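Local coordinates for protein SnoK (Streptomyces nogalater, PDB 5EPA) that acts as a non-heme iron, 2-oxoglutarate-dependent carbocyclase in nogalamycin biosynthesis, at residues A[64-68]-A[78-82]; A[74-78]-A[126-131]. All coordinates share one frame; numbering follows the deposited sequence.

Interaction 1 (A[64-68]-A[78-82])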
# COMPACT_ATOMS: atom_id res chain seq x y z
N GLU A 64 15.86 -6.94 -11.40
CA GLU A 64 14.94 -8.02 -11.03
C GLU A 64 13.97 -8.45 -12.13
O GLU A 64 13.55 -9.60 -12.18
CB GLU A 64 14.08 -7.62 -9.80
CG GLU A 64 14.90 -7.14 -8.62
CD GLU A 64 15.86 -8.20 -8.10
OE1 GLU A 64 15.41 -9.35 -7.87
OE2 GLU A 64 17.05 -7.89 -7.88
N GLY A 65 13.57 -7.52 -12.97
CA GLY A 65 12.44 -7.76 -13.86
C GLY A 65 11.12 -7.56 -13.12
O GLY A 65 11.04 -7.81 -11.92
N ARG A 66 10.08 -7.12 -13.82
CA ARG A 66 8.79 -6.89 -13.19
C ARG A 66 7.85 -8.07 -13.30
O ARG A 66 7.93 -8.86 -14.21
CB ARG A 66 8.13 -5.61 -13.73
CG ARG A 66 7.70 -5.67 -15.18
CD ARG A 66 7.82 -4.29 -15.84
NE ARG A 66 9.20 -3.91 -16.00
CZ ARG A 66 9.66 -2.67 -16.16
NH1 ARG A 66 8.85 -1.62 -16.17
NH2 ARG A 66 10.97 -2.49 -16.32
N GLU A 67 6.91 -8.12 -12.39
CA GLU A 67 5.82 -9.07 -12.45
C GLU A 67 4.50 -8.36 -12.80
O GLU A 67 4.32 -7.18 -12.53
CB GLU A 67 5.67 -9.79 -11.13
CG GLU A 67 6.96 -10.38 -10.60
CD GLU A 67 6.70 -11.58 -9.72
OE1 GLU A 67 7.04 -11.46 -8.51
OE2 GLU A 67 6.05 -12.56 -10.21
N ILE A 68 3.56 -9.15 -13.31
CA ILE A 68 2.21 -8.65 -13.64
C ILE A 68 1.23 -8.92 -12.54
O ILE A 68 1.03 -10.05 -12.12
CB ILE A 68 1.69 -9.29 -14.91
CG1 ILE A 68 2.52 -8.81 -16.11
CG2 ILE A 68 0.23 -8.92 -15.14
CD1 ILE A 68 2.31 -9.61 -17.37
N VAL A 78 -1.22 -3.73 -12.78
CA VAL A 78 -0.03 -3.08 -12.25
C VAL A 78 1.20 -3.93 -12.55
O VAL A 78 1.14 -5.16 -12.52
CB VAL A 78 -0.14 -2.91 -10.74
CG1 VAL A 78 1.06 -2.16 -10.20
CG2 VAL A 78 -1.37 -2.15 -10.34
N HIS A 79 2.31 -3.28 -12.90
CA HIS A 79 3.63 -3.97 -12.95
C HIS A 79 4.27 -3.78 -11.61
O HIS A 79 4.32 -2.63 -11.12
CB HIS A 79 4.55 -3.44 -14.02
CG HIS A 79 4.26 -3.97 -15.37
ND1 HIS A 79 4.22 -3.16 -16.48
CD2 HIS A 79 3.97 -5.21 -15.80
CE1 HIS A 79 3.92 -3.89 -17.55
NE2 HIS A 79 3.78 -5.15 -17.16
N TYR A 80 4.76 -4.86 -11.00
CA TYR A 80 5.31 -4.72 -9.67
C TYR A 80 6.60 -5.50 -9.42
O TYR A 80 6.92 -6.42 -10.15
CB TYR A 80 4.27 -5.10 -8.61
CG TYR A 80 3.97 -6.58 -8.54
CD1 TYR A 80 3.00 -7.14 -9.31
CD2 TYR A 80 4.63 -7.39 -7.61
CE1 TYR A 80 2.69 -8.51 -9.21
CE2 TYR A 80 4.33 -8.76 -7.51
CZ TYR A 80 3.36 -9.30 -8.32
OH TYR A 80 3.06 -10.62 -8.24
N VAL A 81 7.31 -5.09 -8.38
CA VAL A 81 8.37 -5.87 -7.77
C VAL A 81 8.06 -5.98 -6.29
O VAL A 81 7.91 -4.96 -5.63
CB VAL A 81 9.74 -5.25 -7.93
CG1 VAL A 81 10.81 -6.09 -7.19
CG2 VAL A 81 10.09 -5.14 -9.39
N ALA A 82 7.91 -7.20 -5.79
CA ALA A 82 7.55 -7.43 -4.38
C ALA A 82 8.82 -7.49 -3.50
O ALA A 82 9.92 -7.65 -3.99
CB ALA A 82 6.79 -8.73 -4.26
O HOH W 1 6.44 -1.42 -16.93
O HOH W 2 8.64 -9.50 -7.82
O HOH W 3 0.24 -11.26 -8.94
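Glu67 and Tyr80 satisfy each other's backbone polar groups as an antiparallel hydrogen-bonded pair: Glu67 N to Tyr80 O and Tyr80 N to Glu67 O both measure 2.8 Å, and both bonds are nearly straight. Glu67 O also receives a CA-H...O contact from His79 CA, and Arg66 CA makes a longer, more bent contact of the same kind with Tyr80 O. Ile68 and His79 form the adjoining non-hydrogen-bonded pair. The two strands, 67-70 and 76-81, make a beta hairpin at one border of the large antiparallel sheet of the cupin-type core; His79 and Val81 continue the backbone bonding to Val121 and Ile119 of strand 112-122.

On the face carrying Tyr80, Glu67 CB lies over one side of the phenol ring, 3.9 Å from its centroid and 18° off the normal, a CH-pi contact. Here Glu67 OE1 takes a hydrogen from a water 2.6 Å away that itself accepts from Ala82 N, while Tyr80 OH shares another water with Ile68 O, whose bond is weak. On the other face, Arg66 CD sits over the His79 ring, a CH-pi contact 3.8 Å from the ring centroid, brought there by a chi1 of 67° that sets CG between the backbone N and carbonyl carbon. A water accepts from Arg66 NH1 and, weakly, from His79 ND1.

Interaction 2 (A[74-78]-A[126-131]). With AKG (2-oxoglutaric acid), chain H.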
# COMPACT_ATOMS: atom_id res chain seq x y z
N ASP A 74 -1.98 -9.25 -21.59
CA ASP A 74 -3.02 -8.37 -22.12
C ASP A 74 -4.00 -7.79 -21.08
O ASP A 74 -4.93 -7.08 -21.45
CB ASP A 74 -3.82 -9.09 -23.21
CG ASP A 74 -2.99 -9.33 -24.44
OD1 ASP A 74 -1.90 -8.77 -24.57
OD2 ASP A 74 -3.45 -10.08 -25.32
N GLU A 75 -3.78 -8.07 -19.79
CA GLU A 75 -4.71 -7.66 -18.75
C GLU A 75 -3.95 -7.19 -17.54
O GLU A 75 -4.20 -7.62 -16.42
CB GLU A 75 -5.67 -8.79 -18.42
CG GLU A 75 -6.49 -9.19 -19.62
CD GLU A 75 -7.57 -10.22 -19.34
OE1 GLU A 75 -8.16 -10.23 -18.23
OE2 GLU A 75 -7.85 -11.04 -20.27
N VAL A 76 -3.02 -6.29 -17.78
CA VAL A 76 -2.16 -5.80 -16.73
C VAL A 76 -2.89 -4.72 -15.95
O VAL A 76 -3.23 -3.69 -16.49
CB VAL A 76 -0.85 -5.24 -17.29
CG1 VAL A 76 0.07 -4.74 -16.16
CG2 VAL A 76 -0.11 -6.29 -18.12
N GLN A 77 -3.06 -4.92 -14.65
CA GLN A 77 -3.46 -3.85 -13.73
C GLN A 77 -2.26 -3.04 -13.26
O GLN A 77 -2.30 -1.82 -13.27
CB GLN A 77 -4.20 -4.43 -12.52
CG GLN A 77 -5.46 -5.15 -12.91
CD GLN A 77 -6.18 -5.83 -11.77
OE1 GLN A 77 -6.23 -5.34 -10.64
NE2 GLN A 77 -6.70 -7.00 -12.05
N VAL A 78 -1.22 -3.73 -12.78
CA VAL A 78 -0.03 -3.08 -12.25
C VAL A 78 1.20 -3.93 -12.55
O VAL A 78 1.14 -5.16 -12.52
CB VAL A 78 -0.14 -2.91 -10.74
CG1 VAL A 78 1.06 -2.16 -10.20
CG2 VAL A 78 -1.37 -2.15 -10.34
N ARG A 126 -1.82 1.06 -21.40
CA ARG A 126 -1.65 -0.39 -21.39
C ARG A 126 -2.07 -1.04 -20.08
O ARG A 126 -1.75 -2.19 -19.82
CB ARG A 126 -0.20 -0.78 -21.65
CG ARG A 126 0.21 -0.69 -23.10
CD ARG A 126 1.14 0.49 -23.27
NE ARG A 126 2.48 0.16 -22.81
CZ ARG A 126 3.49 1.03 -22.79
NH1 ARG A 126 4.69 0.64 -22.34
NH2 ARG A 126 3.30 2.29 -23.22
N THR A 127 -2.80 -0.30 -19.26
CA THR A 127 -3.23 -0.78 -17.98
C THR A 127 -4.72 -0.76 -17.78
O THR A 127 -5.44 0.14 -18.22
CB THR A 127 -2.61 0.03 -16.83
OG1 THR A 127 -2.68 1.42 -17.15
CG2 THR A 127 -1.15 -0.39 -16.62
N LEU A 128 -5.17 -1.77 -17.06
CA LEU A 128 -6.51 -1.81 -16.51
C LEU A 128 -6.58 -1.07 -15.18
O LEU A 128 -5.54 -0.80 -14.56
CB LEU A 128 -6.93 -3.27 -16.29
CG LEU A 128 -7.13 -4.13 -17.56
CD1 LEU A 128 -7.36 -5.57 -17.14
CD2 LEU A 128 -8.29 -3.63 -18.40
N PRO A 129 -7.80 -0.77 -14.73
CA PRO A 129 -7.92 -0.32 -13.35
C PRO A 129 -7.43 -1.40 -12.41
O PRO A 129 -7.51 -2.58 -12.74
CB PRO A 129 -9.47 -0.16 -13.16
CG PRO A 129 -10.02 -0.05 -14.53
CD PRO A 129 -9.11 -0.86 -15.40
N THR A 130 -6.95 -1.00 -11.25
CA THR A 130 -6.64 -1.95 -10.18
C THR A 130 -7.95 -2.30 -9.47
O THR A 130 -8.61 -1.45 -8.87
CB THR A 130 -5.67 -1.37 -9.16
OG1 THR A 130 -4.48 -0.92 -9.82
CG2 THR A 130 -5.30 -2.43 -8.16
N LEU A 131 -8.32 -3.56 -9.53
CA LEU A 131 -9.57 -4.04 -9.02
C LEU A 131 -9.69 -3.75 -7.52
O LEU A 131 -8.77 -3.94 -6.73
CB LEU A 131 -9.71 -5.53 -9.31
CG LEU A 131 -11.06 -6.22 -8.92
CD1 LEU A 131 -12.24 -5.74 -9.75
CD2 LEU A 131 -10.90 -7.73 -9.06
C1 AKG H . -2.13 -0.75 -2.32
O1 AKG H . -1.18 0.04 -2.13
O2 AKG H . -2.67 -1.49 -1.45
C2 AKG H . -2.69 -0.90 -3.66
O5 AKG H . -3.62 -1.69 -3.73
C3 AKG H . -2.14 -0.12 -4.83
C4 AKG H . -2.66 -0.50 -6.21
C5 AKG H . -2.07 0.42 -7.29
O3 AKG H . -0.97 1.05 -7.10
O4 AKG H . -2.65 0.57 -8.36
O HOH W 4 -2.58 -4.99 -20.47
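Leu128 N donates to Val76 O over 2.8 Å, nearly straight at 169°, and Thr127 CA adds a CA-H...O contact to the same oxygen. The second direct bond uses a side chain: Leu131 N points at Gln77 OE1, 3.0 Å away, and arrives from above the amide plane, 52° out of it. Thr130 OG1 donates to O4 of the bound 2-oxoglutarate at 2.8 Å, and Arg233 and Trp151 also bond the cosubstrate. Lys122 NZ joins the two segments, hydrogen-bonded to both Gln77 O and Thr130 OG1. A water bridges Val76 N, from which it accepts, and Arg126 O, to which it donates.

Gln77 and Val78 both face Trp69, a classic beta bulge between strand 76-81 and the outer strand 67-70 of the large sheet, where the chain turns a corner; the 126-131 segment leads into strand 130-133 of the four-stranded sheet, so the contact ties together the two sheets of the double-stranded beta-helix, the fold of this dioxygenase family. Gln77 reaches Leu131 because CG is anti to its carbonyl carbon (chi1 -61°) and the chain beyond is extended, running over the backbone of Pro129 and Thr130, with CG 3.3 Å from Pro129 O. With an alanine here, Leu131 N would probably lose its acceptor and a gap would be likely to open beside Leu128 CB and Pro129 O. Val78 CG2 packs 3.4 Å from Thr130 OG1 and touches O4 as well. Farther out, Leu128 CD1 covers the Glu75 backbone, 3.7 Å from Glu75 CA, and Thr127 CG2 rests near Gln77 O.

Strand 76-81 carries both contacts, whose centres lie 13 Å apart: interaction 1 uses its course from Val78 onward, interaction 2 the approach up to Val78, the residue they share. The two also meet directly where Ile68 CG2 packs on Val76 CG2 at 4.0 Å. Trp69, next along the strand that interaction 1 pairs, touches Gln77, Val78 and Thr130, and so connects the hairpin with the junction between the sheets. Interaction 2 reaches the cosubstrate through Thr130, whose side chain is about 6 Å from the bound iron. His133, Asp135 and His222 hold that metal. Interaction 1 borders the pocket through Val78, whose side chain is about 4 Å from the bound 2-oxoglutarate and about 9 Å from the iron.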